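Local coordinates for protein adhesin LabA (Helicobacter pylori, PDB 6GMM) that probably serves as a surface adhesin that recognises LacdiNAc-bearing glycans of the gastric mucosa, at residues Thr277-Pro280 against Tyr281-Ala284; Ser29-Pro32 against Asn33-Asn36; Asn23-Ile26 against Arg27-Ala30; Val256-Ser259 against Lys260-Ala263. All coordinates share one frame; numbering follows the deposited sequence.

All four contacts are local. Contacts 1, 2 and 3 cluster, their centres 9 to 12 Å apart; the centre of contact 4 lies 26 to 28 Å from theirs. Contacts 2 and 3 share Ser29 and Ala30 at the corner between helices 4-28 and 32-50, where Phe278 of contact 1 packs against Ser29 and Ile35. Buried Phe278, Ser29, Ile35 and Ile26 turn inward in contacts 1 to 3, whereas contact 4 has buried Ser259 and Val262 on one side and the exposed Glu257-Lys260 pair on the other. Chemistry follows place: a serine bond at a helix end in contact 3, an aspartate cap in contact 2, a hydrogen-bonded turn in contact 1, a mid-helix salt bridge in contact 4.

Contact 1 of 4, residues Thr277-Pro280 against Tyr281-Ala284; sequences TFNP and YKDA
Asn279 and Asp283 join the two ends of a tight turn through backbone and side-chain hydrogen bonds. Asp283 N gives a short, straight bond to Asn279 O (2.8 Å), arriving nearly along the C=O axis. The same oxygen accepts a second, longer bond from Lys282 N (3.2 Å), whose donor stands 60° out of the carbonyl plane, so one oxygen is gripped by two successive amides. In return, Asp283 OD2 takes the Asn279 N-H at 2.8 Å, met from above the carboxylate plane. The asparagine side chain makes the fourth bond: with CG anti to the backbone N (chi1 -178°), its OD1 reaches forward past the Pro280 nitrogen and accepts from Tyr281 N at 2.9 Å, the donor tilted from the amide carbonyl plane.

Among the nonbonded contacts, that OD1 also lies in the plane of the Tyr281 ring, at its edge, 3.3 Å from CD2, and the amide and ring planes are close to perpendicular. On the other arm of the amide, ND2 lies beside Lys282, with CG its nearest atom. Phe278 and Asp283 run antiparallel past one another, Phe278 CE1 lying 3.3 Å from Asp283 O and 3.6 Å from Asp283 CB, while CZ reaches Ala284 CB at 4.2 Å.

Farther out, Phe278 packs on Ile35 and Leu385, and Tyr281 hydrogen-bonds through OH to Gly430 O and meets Phe388 edge to face. The bond from Lys282 N closes a beta turn and that from Asp283 N an alpha turn; nested inside them, in the loop joining helix 239-264 to helix 287-311, Tyr281 N and Asn279 OD1 form an Asx turn.

Contact 2 of 4, residues Ser29-Pro32 against Asn33-Asn36; sequences SADP and NAIN
Asp31 is the N-cap of helix 32-50 and its carboxylate accepts from Asn33 N, with Pro32 as the first helical residue between them. The capping bond is weak: Asn33 N lies 3.3 Å from Asp31 OD1, and its N-H points poorly at the oxygen (129°). What places the carboxylate there is its first torsion, which sets CG anti to the backbone N (chi1 -173°) and lets the side chain run beside that of Asn33, pointing the same way, with the carboxylate and amide planes 31° apart. OD2, the other oxygen, rests against Ala34 CB at 3.7 Å. A carboxylate here would probably be favoured by the helix N-terminus, whose first-turn N-H groups point out of that end.

The first helical backbone bonds lie behind this cap. Ile35 N donates to Asp31 O at 3.0 Å, so Asp31 accepts through both its side chain and its carbonyl. The next bond runs from Asn36 N to Pro32 O at 2.8 Å. Ile35 CG1 stands beside its backbone N, and the extended chain carries CD1 to 3.6 Å from Ser29 O, laying the side chain against the loop that comes from helix 4-28.

Outside the two segments, Ile35 packs on Leu385, placing this face of the helix against helix 369-386 and the loop residues Phe278 and Phe286, while Ala30 O receives a bond from Gln429 NE2. The side-chain OD1 of Asn36 accepts from Leu272 N.

Contact 3 of 4, residues Asn23-Ile26 against Arg27-Ala30; sequences NALI and RQSA
Leu25 and Ser29 meet at the last turn of helix 4-28, where one carbonyl oxygen receives two bonds from the same residue. Among the hydrogen bonds, Ser29 N reaches Leu25 O at 2.8 Å, and Ser29 OG donates to it as well, at 2.7 Å. The two donors come from opposite faces of the carbonyl plane, with the hydroxyl 38° out of it. The serine torsion explains the second bond: OG stands anti to its own carbonyl carbon and beside the backbone N (chi1 -52°), which turns it back along the helix toward the residue four positions earlier. Arg27 N to Asn23 O and Gln28 N to Ala24 O, each 3.0 Å, continue the regular helical pattern.

The side-chain contacts are of another kind. Arg27 bends at chi2 and chi3 and runs back alongside Asn23 at a slant, its CD 3.6 Å from Asn23 ND2. The guanidinium and amide planes are almost perpendicular, and Arg27 NH2 comes within 3.0 Å of Asn23 ND2, a meeting of two donors and so no bond. Asn23 ND2 instead makes a weak hydrogen bond to Tyr435 O. Gln28 OE1 touches Leu25 CD2 at 3.7 Å.

The buried side of the turn faces helices 369-386 and 388-408: Leu25 and Ser29 lie on Thr384 of the first, and Ile26 packs on Phe388 and Tyr392 of the second. Chemically, the buried serine hydroxyl is satisfied by the backbone of its own helix, whereas the approach of the two donor groups would be expected to be unfavourable, so that detail of the exposed arginine is doubtful.

Contact 4 of 4, residues Val256-Ser259 against Lys260-Ala263; sequences VEQS and KIVA
Glu257 and Lys260 are brought together by opposite chain shapes. The lysine is fully extended beyond CG, and its CG stands anti to the carbonyl carbon (chi1 -70°), so the chain runs back toward the start of the helix; the glutamate is bent at chi2 (-64°), with chi1 off a staggered position, and together these bring its carboxylate alongside. The result is a salt bridge between residues three apart, with Lys260 NZ 2.8 Å from Glu257 OE2. The ammonium meets this oxygen on its syn side, 21° out of the carboxylate plane, and the lysine CE follows close behind at 3.2 Å from the same atom.

Gln258 and Ile261 repeat the spacing without charge. Both side chains point the same way, and Ile261 CD1 lies 3.4 Å from Gln258 OE1.

The backbone is locally uneven. Lys260 N bonds Glu257 O at 3.1 Å, a three-residue step, and lies 3.8 Å from Val256 O. Ile261 N to Gln258 O is a further but weak bond of that step. The four-residue step resumes, weakly, with Val262 N to Gln258 O, then firmly with Ala263 N to Ser259 O at 2.8 Å. Such a mixture resembles a short 3-10-like turn inside helix 239-264.

On the inner side, Val262 and Ser259 pack on Ile50 and Ile300, and Ser259 OG bonds Ala255 O. The ion pair, by contrast, lies between two exposed residues of one helix; because both touch a crystal neighbour, its exact conformation may partly reflect the lattice, and its contribution to helix stability is probably modest.

Contact 1 of 4, residues Thr277-Pro280 against Tyr281-Ala284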
# COMPACT_ATOMS: atom_id res chain seq x y z
N THR A 277 30.67 -2.11 26.47
CA THR A 277 31.06 -2.66 25.17
C THR A 277 29.90 -3.49 24.62
O THR A 277 29.27 -4.24 25.38
CB THR A 277 32.35 -3.50 25.32
OG1 THR A 277 33.39 -2.66 25.83
CG2 THR A 277 32.82 -4.13 24.02
N PHE A 278 29.60 -3.35 23.33
CA PHE A 278 28.54 -4.14 22.69
C PHE A 278 29.21 -5.21 21.84
O PHE A 278 30.04 -4.90 20.97
CB PHE A 278 27.57 -3.27 21.84
CG PHE A 278 26.50 -4.00 21.05
CD1 PHE A 278 25.29 -4.36 21.64
CD2 PHE A 278 26.69 -4.31 19.70
CE1 PHE A 278 24.31 -5.04 20.91
CE2 PHE A 278 25.73 -5.01 18.98
CZ PHE A 278 24.52 -5.35 19.58
N ASN A 279 28.88 -6.47 22.12
CA ASN A 279 29.40 -7.61 21.38
C ASN A 279 28.38 -7.98 20.29
O ASN A 279 27.31 -8.51 20.59
CB ASN A 279 29.70 -8.78 22.32
CG ASN A 279 30.30 -9.99 21.63
OD1 ASN A 279 30.29 -10.13 20.39
ND2 ASN A 279 30.77 -10.92 22.42
N PRO A 280 28.70 -7.71 19.01
CA PRO A 280 27.74 -8.01 17.93
C PRO A 280 27.49 -9.50 17.70
O PRO A 280 26.52 -9.85 17.06
CB PRO A 280 28.37 -7.35 16.70
CG PRO A 280 29.77 -7.19 17.01
CD PRO A 280 29.94 -7.09 18.48
N TYR A 281 28.37 -10.36 18.19
CA TYR A 281 28.19 -11.79 18.00
C TYR A 281 27.21 -12.36 19.02
O TYR A 281 26.63 -13.42 18.77
CB TYR A 281 29.52 -12.51 18.16
CG TYR A 281 30.60 -12.10 17.19
CD1 TYR A 281 30.74 -12.75 15.96
CD2 TYR A 281 31.54 -11.14 17.53
CE1 TYR A 281 31.77 -12.41 15.08
CE2 TYR A 281 32.59 -10.82 16.67
CZ TYR A 281 32.70 -11.45 15.44
OH TYR A 281 33.74 -11.12 14.61
N LYS A 282 27.04 -11.69 20.18
CA LYS A 282 26.24 -12.22 21.28
C LYS A 282 25.09 -11.37 21.75
O LYS A 282 24.07 -11.92 22.19
CB LYS A 282 27.15 -12.48 22.48
CG LYS A 282 28.25 -13.48 22.19
CD LYS A 282 28.03 -14.74 22.96
CE LYS A 282 27.05 -15.66 22.30
NZ LYS A 282 26.17 -16.27 23.32
N ASP A 283 25.25 -10.06 21.71
CA ASP A 283 24.24 -9.17 22.27
C ASP A 283 23.18 -8.70 21.28
O ASP A 283 22.49 -7.75 21.61
CB ASP A 283 24.92 -7.95 22.94
CG ASP A 283 26.11 -8.29 23.82
OD1 ASP A 283 26.16 -9.41 24.35
OD2 ASP A 283 27.01 -7.42 23.97
N ALA A 284 23.02 -9.38 20.12
CA ALA A 284 22.06 -8.95 19.08
C ALA A 284 20.87 -9.91 18.83
O ALA A 284 20.31 -9.94 17.73
CB ALA A 284 22.79 -8.68 17.78

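Contact 2 of 4, residues Ser29-Pro32 against Asn33-Asn36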
# COMPACT_ATOMS: atom_id res chain seq x y z
N SER A 29 27.06 -1.76 13.21
CA SER A 29 26.68 -2.92 14.05
C SER A 29 27.41 -3.01 15.38
O SER A 29 26.99 -3.76 16.26
CB SER A 29 26.89 -4.23 13.29
OG SER A 29 26.26 -4.21 12.03
N ALA A 30 28.55 -2.30 15.49
CA ALA A 30 29.38 -2.27 16.68
C ALA A 30 29.12 -1.01 17.53
O ALA A 30 29.83 -0.78 18.51
CB ALA A 30 30.84 -2.33 16.26
N ASP A 31 28.10 -0.22 17.17
CA ASP A 31 27.83 1.05 17.85
C ASP A 31 26.46 1.04 18.57
O ASP A 31 25.45 1.20 17.90
CB ASP A 31 27.95 2.18 16.81
CG ASP A 31 27.88 3.61 17.33
OD1 ASP A 31 27.63 3.79 18.54
OD2 ASP A 31 28.04 4.54 16.51
N PRO A 32 26.42 0.89 19.93
CA PRO A 32 25.10 0.86 20.63
C PRO A 32 24.27 2.13 20.48
O PRO A 32 23.05 2.03 20.46
CB PRO A 32 25.44 0.57 22.10
CG PRO A 32 26.92 0.69 22.23
CD PRO A 32 27.54 0.66 20.87
N ASN A 33 24.93 3.29 20.29
CA ASN A 33 24.28 4.57 20.04
C ASN A 33 23.52 4.48 18.71
O ASN A 33 22.33 4.77 18.69
CB ASN A 33 25.32 5.68 19.99
CG ASN A 33 24.83 6.98 19.41
OD1 ASN A 33 24.11 7.74 20.07
ND2 ASN A 33 25.24 7.26 18.17
N ALA A 34 24.18 4.00 17.62
CA ALA A 34 23.60 3.82 16.28
C ALA A 34 22.49 2.79 16.27
O ALA A 34 21.52 2.93 15.53
CB ALA A 34 24.68 3.44 15.27
N ILE A 35 22.60 1.75 17.11
CA ILE A 35 21.56 0.73 17.22
C ILE A 35 20.36 1.34 17.96
O ILE A 35 19.23 1.19 17.49
CB ILE A 35 22.11 -0.58 17.88
CG1 ILE A 35 23.19 -1.22 16.98
CG2 ILE A 35 20.98 -1.56 18.17
CD1 ILE A 35 24.08 -2.22 17.67
N ASN A 36 20.60 2.06 19.09
CA ASN A 36 19.52 2.72 19.85
C ASN A 36 18.78 3.70 18.95
O ASN A 36 17.56 3.70 18.94
CB ASN A 36 20.05 3.45 21.09
CG ASN A 36 20.55 2.55 22.20
OD1 ASN A 36 20.16 1.38 22.32
ND2 ASN A 36 21.38 3.09 23.05

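Contact 3 of 4, residues Asn23-Ile26 against Arg27-Ala30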
# COMPACT_ATOMS: atom_id res chain seq x y z
N ASN A 23 30.90 -2.43 4.75
CA ASN A 23 31.80 -1.87 5.74
C ASN A 23 31.08 -0.91 6.67
O ASN A 23 31.14 -1.10 7.88
CB ASN A 23 33.02 -1.22 5.09
CG ASN A 23 34.09 -0.94 6.10
OD1 ASN A 23 34.40 -1.77 6.97
ND2 ASN A 23 34.61 0.26 6.07
N ALA A 24 30.35 0.08 6.11
CA ALA A 24 29.61 1.06 6.90
C ALA A 24 28.62 0.37 7.84
O ALA A 24 28.43 0.82 8.97
CB ALA A 24 28.89 2.05 6.00
N LEU A 25 28.03 -0.76 7.39
CA LEU A 25 27.09 -1.54 8.19
C LEU A 25 27.75 -2.28 9.34
O LEU A 25 27.19 -2.30 10.44
CB LEU A 25 26.24 -2.50 7.33
CG LEU A 25 25.17 -1.86 6.46
CD1 LEU A 25 24.64 -2.84 5.42
CD2 LEU A 25 24.07 -1.24 7.29
N ILE A 26 28.95 -2.85 9.10
CA ILE A 26 29.70 -3.60 10.10
C ILE A 26 30.18 -2.67 11.21
O ILE A 26 30.11 -3.04 12.39
CB ILE A 26 30.83 -4.45 9.46
CG1 ILE A 26 30.27 -5.57 8.57
CG2 ILE A 26 31.78 -5.03 10.53
CD1 ILE A 26 29.81 -6.90 9.32
N ARG A 27 30.57 -1.44 10.82
CA ARG A 27 30.99 -0.38 11.73
C ARG A 27 29.77 -0.00 12.56
O ARG A 27 29.84 -0.06 13.79
CB ARG A 27 31.57 0.82 10.95
CG ARG A 27 33.09 0.68 10.65
CD ARG A 27 33.50 1.28 9.30
NE ARG A 27 34.19 2.56 9.44
CZ ARG A 27 35.35 2.88 8.85
NH1 ARG A 27 35.90 4.07 9.04
NH2 ARG A 27 35.98 2.00 8.08
N GLN A 28 28.61 0.26 11.90
CA GLN A 28 27.34 0.61 12.54
C GLN A 28 26.89 -0.47 13.55
O GLN A 28 26.46 -0.12 14.65
CB GLN A 28 26.26 0.83 11.49
CG GLN A 28 25.64 2.22 11.51
CD GLN A 28 24.48 2.32 10.53
OE1 GLN A 28 24.50 1.77 9.42
NE2 GLN A 28 23.44 3.05 10.92
N SER A 29 27.06 -1.76 13.21
CA SER A 29 26.68 -2.92 14.05
C SER A 29 27.41 -3.01 15.38
O SER A 29 26.99 -3.76 16.26
CB SER A 29 26.89 -4.23 13.29
OG SER A 29 26.26 -4.21 12.03
N ALA A 30 28.55 -2.30 15.49
CA ALA A 30 29.38 -2.27 16.68
C ALA A 30 29.12 -1.01 17.53
O ALA A 30 29.83 -0.78 18.51
CB ALA A 30 30.84 -2.33 16.26

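Contact 4 of 4, residues Val256-Ser259 against Lys260-Ala263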
# COMPACT_ATOMS: atom_id res chain seq x y z
N VAL A 256 -2.31 -4.05 5.29
CA VAL A 256 -3.09 -4.39 6.49
C VAL A 256 -2.52 -5.65 7.13
O VAL A 256 -2.44 -5.69 8.35
CB VAL A 256 -4.62 -4.46 6.17
CG1 VAL A 256 -5.41 -4.99 7.36
CG2 VAL A 256 -5.14 -3.08 5.77
N GLU A 257 -2.08 -6.65 6.31
CA GLU A 257 -1.44 -7.89 6.79
C GLU A 257 -0.08 -7.56 7.45
O GLU A 257 0.24 -8.07 8.53
CB GLU A 257 -1.17 -8.87 5.62
CG GLU A 257 -2.24 -9.93 5.40
CD GLU A 257 -2.42 -10.93 6.53
OE1 GLU A 257 -1.56 -11.82 6.70
OE2 GLU A 257 -3.45 -10.83 7.23
N GLN A 258 0.71 -6.70 6.77
CA GLN A 258 2.04 -6.28 7.20
C GLN A 258 1.98 -5.49 8.49
O GLN A 258 2.95 -5.50 9.24
CB GLN A 258 2.75 -5.47 6.08
CG GLN A 258 3.07 -6.28 4.81
CD GLN A 258 4.11 -7.34 5.07
OE1 GLN A 258 5.18 -7.06 5.62
NE2 GLN A 258 3.82 -8.58 4.71
N SER A 259 0.85 -4.82 8.75
CA SER A 259 0.63 -4.04 9.96
C SER A 259 0.56 -4.96 11.18
O SER A 259 0.86 -4.49 12.27
CB SER A 259 -0.64 -3.20 9.85
OG SER A 259 -0.49 -2.21 8.85
N LYS A 260 0.21 -6.26 11.00
CA LYS A 260 0.22 -7.23 12.12
C LYS A 260 1.66 -7.33 12.64
O LYS A 260 1.87 -7.40 13.86
CB LYS A 260 -0.18 -8.64 11.64
CG LYS A 260 -1.63 -8.83 11.24
CD LYS A 260 -1.83 -10.28 10.77
CE LYS A 260 -3.28 -10.59 10.45
NZ LYS A 260 -3.42 -11.94 9.83
N ILE A 261 2.65 -7.38 11.71
CA ILE A 261 4.06 -7.48 12.02
C ILE A 261 4.48 -6.25 12.84
O ILE A 261 4.96 -6.41 13.95
CB ILE A 261 4.96 -7.71 10.77
CG1 ILE A 261 4.50 -8.94 9.93
CG2 ILE A 261 6.43 -7.84 11.17
CD1 ILE A 261 5.01 -8.98 8.46
N VAL A 262 4.23 -5.04 12.31
CA VAL A 262 4.53 -3.77 12.97
C VAL A 262 3.90 -3.78 14.36
O VAL A 262 4.59 -3.47 15.31
CB VAL A 262 3.99 -2.59 12.15
CG1 VAL A 262 4.28 -1.26 12.83
CG2 VAL A 262 4.56 -2.59 10.74
N ALA A 263 2.62 -4.20 14.46
CA ALA A 263 1.81 -4.27 15.68
C ALA A 263 2.41 -5.19 16.71
O ALA A 263 2.42 -4.85 17.89
CB ALA A 263 0.38 -4.70 15.36